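Local coordinates for DraIII (Deinococcus radiophilus, PDB 4L0K), which is a type II restriction endonuclease of the His-Me finger group, expected to cut double-stranded DNA at a specific recognition sequence, at residues T12-S15 with P19-C22; C32-F37 with A110-C115; L92-Q95 with T101-K104; I105-A110 with T185-N190. One frame throughout, in Å; residues are numbered along the deposited sequence.

Contacts 2 and 4 lie deeper, each centred about 11 Å from the centre of the chain, whereas contact 1 (about 18 Å) and contact 3 (about 23 Å) are more peripheral; none is wholly buried. Contacts 1 and 3 close short local loops, one by an aromatic pair and the other by aliphatic atoms and a guanidinium face. Contacts 2 and 4 bridge more than seventy residues of sequence and share A110. Contact 2 rests on one short hydrogen bond and meets contact 1 through K21 and D113. Contact 4 is chiefly van der Waals packing with a weakly held water, and uses the same helix, 99-107, as contact 3.

Contact 1 (T12-S15 with P19-C22); sequences TAYS and PHKC
The imidazole of H20 is met by three side chains of T12-S15. Y14 presents its ring edge to one imidazole face, with centroids 5.4 Å apart and planes at 80°, an edge-to-face (T-shaped) pair in which Y14 CD2 lies 3.6 Å from H20 NE2. Two aliphatic groups sit near the imidazole plane at its rim: T12 CG2 is 3.1 Å from H20 NE2, a tight approach, and S15 CB is 3.8 Å from H20 CD2. The phenol edge also reaches backbone, Y14 CE2 standing 3.7 Å from P19 O. Y14 gets there with CG anti to its own N (chi1 -177°), while H20 CG lies opposite its carbonyl carbon (chi1 -62°), which carries the imidazole in among the three. No hydrogen bond links the two segments. The polar hold on the imidazole comes from a second shell: H20 ND1 is hydrogen-bonded to E34 OE2, and Y112 packs against both Y14 and H20. Y77 and F18 extend the aromatic cluster around Y14. Backbone bonding of H20 with V8 joins strand 20-21 to strand 7-8, so the contact folds the connecting loop back onto a small two-stranded antiparallel beta hairpin.

Contact 2 (C32-F37 with A110-C115); sequences CLEFPF and ADYDSC
The phenol ring of Y112 and the carboxylate of E34 lie nearly coplanar, their planes 10° apart, and meet at the ring edge. E34 OE2 is in the ring plane there, and D113 OD2 also lies in that plane along the rim. A second flat group, the F35 ring, carries E34 CG on one face, 3.8 Å above its plane and offset toward the rim, with F37 CZ at its edge. The link itself is one hydrogen bond, Y112 OH to E34 OE2 at 2.5 Å, which uses the anti side of the carboxylate and lies 16° out of its plane. E34, in the loop between strand 20-21 and helix 39-44, spans the gap because its chain is stretched: CG is anti to N (chi1 -167°) and the next torsion is extended too. Y112 stands at the start of helix 112-126, so the bond ties loop to helix. The N-cap is D111; D111 OD2 accepts from S114 N at 3.1 Å and D111 OD1 from S114 OG at 2.7 Å. With an alanine at E34, Y112 OH would probably lose its acceptor and H20 ND1 its hydrogen-bond partner. Chemically the bond is one step in a chain, since Y112 OH also accepts from K21 N while E34 OE2 is shared with H20 ND1. Two partners on one oxygen are consistent with an ionised carboxylate, which would polarise the phenol hydroxyl.

Contact 3 (L92-Q95 with T101-K104); sequences LDMQ and TRLK
M94 and R102 bring the backbones closest, with CA atoms 6.5 Å apart, where the loop after helix 83-89 folds against helix 99-107 in a helix-loop-helix arrangement. The loop turns at M94 and Q95, both with helix-like backbone angles, and a weak Asx turn supports the bend: Q95 N donates to D93 OD1 at 3.2 Å. R102 reaches across from the helix with its chain bent at chi3, and one face of its guanidinium covers this turn. Q95 CA stands 3.9 Å above the centre of that group, and M94 C lies over its rim. M94 O is 3.2 Å from R102 NE, but the angle is too poor for a hydrogen bond. The charge is instead met by D83, which forms a salt bridge with R102 NH2. Replacing R102 with an alanine would probably leave D83 without this salt-bridge partner and open a gap over the M94-Q95 peptide. Farther out on the guanidinium, Q95 CG touches R102 NH2 at 3.7 Å, the glutamine amide tilted 17° from the guanidinium plane. M94 bends twice, at chi2 and chi3, curling its thioether back so that M94 CE rests 3.8 Å from R102 CB.

Contact 4 (I105-A110 with T185-N190); sequences IREKAA and TPRLHN
At chi1 -160° H189 swings its ring to the side opposite its own N, against A110 CB, while R187 bends at chi3, which brings its guanidinium across the E107 chain. H189 and R187 belong to the loop between strands 179-183 and 194-198, an antiparallel pair followed by helix 199-205 and thus consistent with the beta-beta-alpha core of a His-Me finger. The partners come from the end of helix 99-107 and the residues leading to helix 112-126. A110 CB packs obliquely on the imidazole, 3.7 Å from H189 CD2, with H189 CB at a similar distance. The ring is fixed by both its nitrogens: ND1 bonds to H183 NE2 at the end of the preceding strand, and NE2 to A56 O. C115 and V118 of helix 112-126 also touch H189, so this side of the contact is the more buried one. At the exposed side, E107 CG lies 3.8 Å from R187 NH2 and 3.9 Å from R187 CD, the two chains crossing at about a right angle. Carboxylate and guanidinium planes are only 9° apart, yet E107 OE2 and R187 NH2 are 5.0 Å from each other, too far for a salt bridge, and R187 is poorly ordered. Between the two patches a water is weakly held, accepting from H189 N at 3.1 Å and donating to A109 O at 3.3 Å.

Contact 1 (T12-S15 with P19-C22)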
# COMPACT_ATOMS: atom_id res chain seq x y z
N THR A 12 -0.41 -14.00 -30.55
CA THR A 12 0.30 -13.65 -29.32
C THR A 12 1.78 -14.05 -29.45
O THR A 12 2.10 -15.02 -30.16
CB THR A 12 -0.37 -14.43 -28.14
OG1 THR A 12 -1.31 -13.59 -27.46
CG2 THR A 12 0.65 -14.90 -27.17
N ALA A 13 2.68 -13.30 -28.80
CA ALA A 13 4.10 -13.68 -28.78
C ALA A 13 4.27 -15.11 -28.26
O ALA A 13 4.84 -15.98 -28.94
CB ALA A 13 4.89 -12.73 -27.94
N TYR A 14 3.75 -15.34 -27.04
CA TYR A 14 3.71 -16.66 -26.42
C TYR A 14 3.26 -17.76 -27.39
O TYR A 14 3.80 -18.86 -27.36
CB TYR A 14 2.77 -16.61 -25.19
CG TYR A 14 2.64 -17.87 -24.37
CD1 TYR A 14 3.63 -18.24 -23.45
CD2 TYR A 14 1.50 -18.65 -24.44
CE1 TYR A 14 3.49 -19.37 -22.66
CE2 TYR A 14 1.35 -19.78 -23.65
CZ TYR A 14 2.34 -20.14 -22.77
OH TYR A 14 2.18 -21.28 -22.00
N SER A 15 2.30 -17.44 -28.25
CA SER A 15 1.72 -18.43 -29.15
C SER A 15 2.72 -18.98 -30.17
O SER A 15 2.51 -20.04 -30.75
CB SER A 15 0.52 -17.83 -29.89
OG SER A 15 0.93 -16.76 -30.73
N PRO A 19 1.38 -23.11 -26.58
CA PRO A 19 -0.03 -23.05 -27.00
C PRO A 19 -0.98 -22.35 -26.01
O PRO A 19 -0.86 -22.52 -24.80
CB PRO A 19 -0.41 -24.53 -27.10
CG PRO A 19 0.43 -25.20 -26.04
CD PRO A 19 1.73 -24.42 -25.99
N HIS A 20 -1.92 -21.58 -26.54
CA HIS A 20 -3.12 -21.24 -25.78
C HIS A 20 -4.09 -22.41 -25.97
O HIS A 20 -4.15 -22.99 -27.06
CB HIS A 20 -3.73 -19.93 -26.31
CG HIS A 20 -2.82 -18.75 -26.17
ND1 HIS A 20 -2.93 -17.84 -25.15
CD2 HIS A 20 -1.76 -18.36 -26.91
CE1 HIS A 20 -1.99 -16.92 -25.27
NE2 HIS A 20 -1.26 -17.22 -26.33
N LYS A 21 -4.83 -22.78 -24.93
CA LYS A 21 -5.62 -24.00 -25.00
C LYS A 21 -7.13 -23.78 -25.04
O LYS A 21 -7.65 -22.84 -24.44
CB LYS A 21 -5.25 -24.95 -23.86
CG LYS A 21 -3.75 -25.16 -23.68
CD LYS A 21 -3.49 -26.16 -22.55
CE LYS A 21 -2.12 -25.99 -21.90
NZ LYS A 21 -1.98 -26.85 -20.68
N CYS A 22 -7.83 -24.67 -25.75
CA CYS A 22 -9.29 -24.71 -25.81
C CYS A 22 -9.84 -24.95 -24.40
O CYS A 22 -9.38 -25.86 -23.70
CB CYS A 22 -9.69 -25.86 -26.76
SG CYS A 22 -11.40 -26.06 -27.38

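Contact 2 (C32-F37 with A110-C115)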
# COMPACT_ATOMS: atom_id res chain seq x y z
N CYS A 32 -12.75 -23.62 -31.56
CA CYS A 32 -12.16 -23.83 -30.25
C CYS A 32 -11.71 -22.48 -29.61
O CYS A 32 -11.02 -21.69 -30.24
CB CYS A 32 -11.06 -24.93 -30.33
SG CYS A 32 -11.41 -26.53 -29.37
N LEU A 33 -12.15 -22.23 -28.37
CA LEU A 33 -11.92 -20.94 -27.70
C LEU A 33 -11.13 -21.00 -26.37
O LEU A 33 -11.25 -21.95 -25.58
CB LEU A 33 -13.26 -20.25 -27.41
CG LEU A 33 -14.21 -19.86 -28.53
CD1 LEU A 33 -15.63 -19.95 -28.01
CD2 LEU A 33 -13.93 -18.45 -29.01
N GLU A 34 -10.35 -19.95 -26.11
CA GLU A 34 -9.58 -19.86 -24.88
C GLU A 34 -10.44 -19.40 -23.69
O GLU A 34 -10.30 -19.91 -22.58
CB GLU A 34 -8.34 -18.95 -25.05
CG GLU A 34 -7.35 -19.08 -23.90
CD GLU A 34 -6.15 -18.15 -24.01
OE1 GLU A 34 -6.25 -17.12 -24.70
OE2 GLU A 34 -5.11 -18.46 -23.39
N PHE A 35 -11.34 -18.45 -23.93
CA PHE A 35 -12.19 -17.92 -22.85
C PHE A 35 -13.69 -17.98 -23.14
O PHE A 35 -14.35 -16.93 -23.16
CB PHE A 35 -11.78 -16.48 -22.49
CG PHE A 35 -10.36 -16.35 -22.00
CD1 PHE A 35 -10.00 -16.79 -20.74
CD2 PHE A 35 -9.38 -15.77 -22.81
CE1 PHE A 35 -8.68 -16.67 -20.29
CE2 PHE A 35 -8.07 -15.65 -22.38
CZ PHE A 35 -7.72 -16.10 -21.11
N PRO A 36 -14.25 -19.19 -23.37
CA PRO A 36 -15.67 -19.33 -23.74
C PRO A 36 -16.62 -18.81 -22.66
O PRO A 36 -17.58 -18.09 -22.96
CB PRO A 36 -15.84 -20.85 -23.92
CG PRO A 36 -14.70 -21.47 -23.15
CD PRO A 36 -13.57 -20.50 -23.30
N PHE A 37 -16.32 -19.14 -21.41
CA PHE A 37 -17.09 -18.67 -20.24
C PHE A 37 -17.12 -17.15 -20.06
O PHE A 37 -17.87 -16.64 -19.23
CB PHE A 37 -16.56 -19.35 -18.98
CG PHE A 37 -15.08 -19.19 -18.78
CD1 PHE A 37 -14.18 -20.01 -19.45
CD2 PHE A 37 -14.58 -18.21 -17.92
CE1 PHE A 37 -12.82 -19.86 -19.28
CE2 PHE A 37 -13.21 -18.06 -17.76
CZ PHE A 37 -12.34 -18.88 -18.43
N ALA A 110 3.09 -17.97 -12.39
CA ALA A 110 2.07 -19.01 -12.25
C ALA A 110 2.01 -19.76 -13.57
O ALA A 110 2.21 -19.16 -14.62
CB ALA A 110 0.72 -18.39 -11.94
N ASP A 111 1.72 -21.06 -13.52
CA ASP A 111 1.59 -21.85 -14.75
C ASP A 111 0.33 -21.45 -15.52
O ASP A 111 -0.53 -20.75 -14.99
CB ASP A 111 1.62 -23.36 -14.46
CG ASP A 111 0.45 -23.81 -13.62
OD1 ASP A 111 0.55 -23.74 -12.37
OD2 ASP A 111 -0.58 -24.23 -14.20
N TYR A 112 0.25 -21.88 -16.78
CA TYR A 112 -0.82 -21.48 -17.69
C TYR A 112 -2.20 -21.94 -17.21
O TYR A 112 -3.17 -21.15 -17.17
CB TYR A 112 -0.54 -22.00 -19.12
CG TYR A 112 -1.67 -21.69 -20.07
CD1 TYR A 112 -1.69 -20.50 -20.80
CD2 TYR A 112 -2.73 -22.57 -20.23
CE1 TYR A 112 -2.75 -20.21 -21.66
CE2 TYR A 112 -3.79 -22.29 -21.08
CZ TYR A 112 -3.79 -21.11 -21.79
OH TYR A 112 -4.85 -20.85 -22.63
N ASP A 113 -2.28 -23.22 -16.85
CA ASP A 113 -3.54 -23.81 -16.40
C ASP A 113 -4.11 -23.08 -15.18
O ASP A 113 -5.31 -22.87 -15.09
CB ASP A 113 -3.37 -25.29 -16.07
CG ASP A 113 -3.06 -26.16 -17.30
OD1 ASP A 113 -2.70 -27.33 -17.09
OD2 ASP A 113 -3.16 -25.68 -18.47
N SER A 114 -3.23 -22.70 -14.25
CA SER A 114 -3.63 -21.97 -13.04
C SER A 114 -4.24 -20.62 -13.38
O SER A 114 -5.28 -20.25 -12.84
CB SER A 114 -2.43 -21.76 -12.11
OG SER A 114 -1.92 -23.00 -11.65
N CYS A 115 -3.57 -19.89 -14.28
CA CYS A 115 -4.08 -18.61 -14.75
C CYS A 115 -5.48 -18.75 -15.34
O CYS A 115 -6.37 -17.95 -15.02
CB CYS A 115 -3.12 -17.97 -15.75
SG CYS A 115 -1.52 -17.57 -15.01

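Contact 3 (L92-Q95 with T101-K104)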
# COMPACT_ATOMS: atom_id res chain seq x y z
N LEU A 92 14.26 -11.52 -23.72
CA LEU A 92 14.18 -10.84 -22.45
C LEU A 92 15.47 -11.16 -21.72
O LEU A 92 15.70 -12.31 -21.32
CB LEU A 92 13.00 -11.39 -21.65
CG LEU A 92 12.14 -10.50 -20.74
CD1 LEU A 92 12.96 -9.35 -20.16
CD2 LEU A 92 10.92 -10.00 -21.50
N ASP A 93 16.35 -10.18 -21.58
CA ASP A 93 17.58 -10.41 -20.84
C ASP A 93 17.39 -10.05 -19.37
O ASP A 93 17.58 -8.90 -18.97
CB ASP A 93 18.76 -9.64 -21.47
CG ASP A 93 20.03 -9.74 -20.63
OD1 ASP A 93 20.18 -10.70 -19.84
OD2 ASP A 93 20.88 -8.83 -20.77
N MET A 94 17.02 -11.05 -18.58
CA MET A 94 16.71 -10.85 -17.18
C MET A 94 17.91 -10.33 -16.42
O MET A 94 17.77 -9.59 -15.44
CB MET A 94 16.20 -12.15 -16.54
CG MET A 94 14.86 -12.62 -17.07
SD MET A 94 13.47 -11.61 -16.55
CE MET A 94 13.56 -11.81 -14.77
N GLN A 95 19.10 -10.70 -16.88
CA GLN A 95 20.34 -10.24 -16.25
C GLN A 95 20.58 -8.75 -16.46
O GLN A 95 21.34 -8.14 -15.71
CB GLN A 95 21.54 -11.05 -16.74
CG GLN A 95 21.67 -12.38 -16.06
CD GLN A 95 22.67 -13.29 -16.73
OE1 GLN A 95 23.87 -13.01 -16.72
NE2 GLN A 95 22.18 -14.37 -17.33
N THR A 101 13.48 -6.04 -9.96
CA THR A 101 12.47 -6.32 -10.97
C THR A 101 12.44 -7.81 -11.36
O THR A 101 11.37 -8.33 -11.69
CB THR A 101 12.58 -5.39 -12.20
OG1 THR A 101 13.38 -5.99 -13.22
CG2 THR A 101 13.17 -4.05 -11.78
N ARG A 102 13.58 -8.48 -11.31
CA ARG A 102 13.63 -9.94 -11.50
C ARG A 102 12.86 -10.63 -10.36
O ARG A 102 12.02 -11.50 -10.60
CB ARG A 102 15.08 -10.45 -11.53
CG ARG A 102 15.98 -9.78 -12.56
CD ARG A 102 17.44 -10.17 -12.35
NE ARG A 102 17.74 -11.49 -12.91
CZ ARG A 102 18.95 -12.03 -12.93
NH1 ARG A 102 19.99 -11.37 -12.43
NH2 ARG A 102 19.13 -13.24 -13.46
N LEU A 103 13.16 -10.21 -9.14
CA LEU A 103 12.45 -10.71 -7.97
C LEU A 103 10.93 -10.55 -8.06
O LEU A 103 10.18 -11.52 -7.86
CB LEU A 103 12.99 -10.06 -6.70
CG LEU A 103 13.92 -10.97 -5.89
CD1 LEU A 103 14.86 -11.75 -6.81
CD2 LEU A 103 14.70 -10.17 -4.85
N LYS A 104 10.47 -9.35 -8.37
CA LYS A 104 9.03 -9.12 -8.49
C LYS A 104 8.39 -9.91 -9.65
O LYS A 104 7.27 -10.47 -9.51
CB LYS A 104 8.72 -7.62 -8.55
CG LYS A 104 8.63 -7.00 -7.16
CD LYS A 104 8.99 -5.53 -7.15
CE LYS A 104 9.12 -5.03 -5.72
NZ LYS A 104 9.54 -3.60 -5.66

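Contact 4 (I105-A110 with T185-N190)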
# COMPACT_ATOMS: atom_id res chain seq x y z
N ILE A 105 9.11 -9.97 -10.78
CA ILE A 105 8.67 -10.79 -11.90
C ILE A 105 8.44 -12.25 -11.45
O ILE A 105 7.39 -12.83 -11.72
CB ILE A 105 9.64 -10.74 -13.09
CG1 ILE A 105 9.50 -9.42 -13.83
CG2 ILE A 105 9.34 -11.86 -14.07
CD1 ILE A 105 10.63 -9.15 -14.81
N ARG A 106 9.41 -12.82 -10.73
CA ARG A 106 9.27 -14.19 -10.24
C ARG A 106 8.16 -14.32 -9.20
O ARG A 106 7.52 -15.36 -9.09
CB ARG A 106 10.59 -14.69 -9.64
CG ARG A 106 11.75 -14.75 -10.65
CD ARG A 106 11.30 -15.14 -12.05
NE ARG A 106 12.43 -15.50 -12.90
CZ ARG A 106 12.30 -16.01 -14.12
NH1 ARG A 106 11.09 -16.21 -14.63
NH2 ARG A 106 13.36 -16.33 -14.83
N GLU A 107 7.95 -13.25 -8.45
CA GLU A 107 6.94 -13.22 -7.39
C GLU A 107 5.58 -13.41 -8.00
O GLU A 107 4.71 -14.02 -7.39
CB GLU A 107 6.98 -11.88 -6.66
CG GLU A 107 6.96 -11.98 -5.17
CD GLU A 107 7.01 -10.62 -4.53
OE1 GLU A 107 5.94 -10.09 -4.18
OE2 GLU A 107 8.13 -10.08 -4.38
N LYS A 108 5.40 -12.90 -9.22
CA LYS A 108 4.11 -13.04 -9.90
C LYS A 108 3.91 -14.30 -10.78
O LYS A 108 2.88 -14.41 -11.47
CB LYS A 108 3.78 -11.78 -10.70
CG LYS A 108 3.46 -10.55 -9.85
CD LYS A 108 2.28 -10.80 -8.92
CE LYS A 108 1.63 -9.51 -8.46
NZ LYS A 108 0.64 -8.99 -9.46
N ALA A 109 4.85 -15.24 -10.76
CA ALA A 109 4.79 -16.39 -11.68
C ALA A 109 3.68 -17.39 -11.35
O ALA A 109 3.37 -17.64 -10.20
CB ALA A 109 6.14 -17.12 -11.74
N ALA A 110 3.09 -17.97 -12.39
CA ALA A 110 2.07 -19.01 -12.25
C ALA A 110 2.01 -19.76 -13.57
O ALA A 110 2.21 -19.16 -14.62
CB ALA A 110 0.72 -18.39 -11.94
N THR A 185 -4.32 -16.15 0.50
CA THR A 185 -3.01 -16.43 1.04
C THR A 185 -2.01 -15.89 0.04
O THR A 185 -2.18 -16.11 -1.16
CB THR A 185 -2.80 -17.94 1.26
OG1 THR A 185 -3.47 -18.35 2.45
CG2 THR A 185 -1.31 -18.28 1.38
N PRO A 186 -1.00 -15.14 0.51
CA PRO A 186 -0.04 -14.44 -0.36
C PRO A 186 0.61 -15.38 -1.38
O PRO A 186 0.89 -16.53 -1.06
CB PRO A 186 1.03 -13.96 0.61
CG PRO A 186 0.38 -13.92 1.94
CD PRO A 186 -0.68 -14.97 1.94
N ARG A 187 0.83 -14.88 -2.59
CA ARG A 187 1.65 -15.57 -3.58
C ARG A 187 1.14 -16.98 -3.90
O ARG A 187 1.90 -17.95 -3.91
CB ARG A 187 3.11 -15.63 -3.11
CG ARG A 187 3.87 -14.32 -3.23
CD ARG A 187 5.30 -14.44 -2.71
NE ARG A 187 5.93 -15.69 -3.13
CZ ARG A 187 7.24 -15.87 -3.26
NH1 ARG A 187 7.71 -17.05 -3.65
NH2 ARG A 187 8.08 -14.87 -3.02
N LEU A 188 -0.16 -17.08 -4.14
CA LEU A 188 -0.75 -18.35 -4.52
C LEU A 188 -1.79 -18.04 -5.56
O LEU A 188 -2.81 -17.42 -5.26
CB LEU A 188 -1.39 -19.03 -3.32
CG LEU A 188 -1.48 -20.55 -3.34
CD1 LEU A 188 -0.19 -21.15 -2.77
CD2 LEU A 188 -2.70 -21.05 -2.58
N HIS A 189 -1.55 -18.47 -6.80
CA HIS A 189 -2.40 -18.08 -7.91
C HIS A 189 -3.19 -19.28 -8.43
O HIS A 189 -2.77 -19.95 -9.38
CB HIS A 189 -1.55 -17.44 -9.01
CG HIS A 189 -2.32 -16.60 -9.97
ND1 HIS A 189 -2.94 -15.42 -9.60
CD2 HIS A 189 -2.56 -16.75 -11.29
CE1 HIS A 189 -3.54 -14.90 -10.66
NE2 HIS A 189 -3.32 -15.69 -11.69
N ASN A 190 -4.32 -19.56 -7.80
CA ASN A 190 -5.23 -20.62 -8.25
C ASN A 190 -6.69 -20.29 -7.94
O ASN A 190 -6.98 -19.30 -7.27
CB ASN A 190 -4.83 -21.97 -7.63
CG ASN A 190 -4.84 -21.94 -6.11
OD1 ASN A 190 -5.75 -21.40 -5.48
ND2 ASN A 190 -3.83 -22.54 -5.51
O HOH W 1 1.43 -18.66 -7.68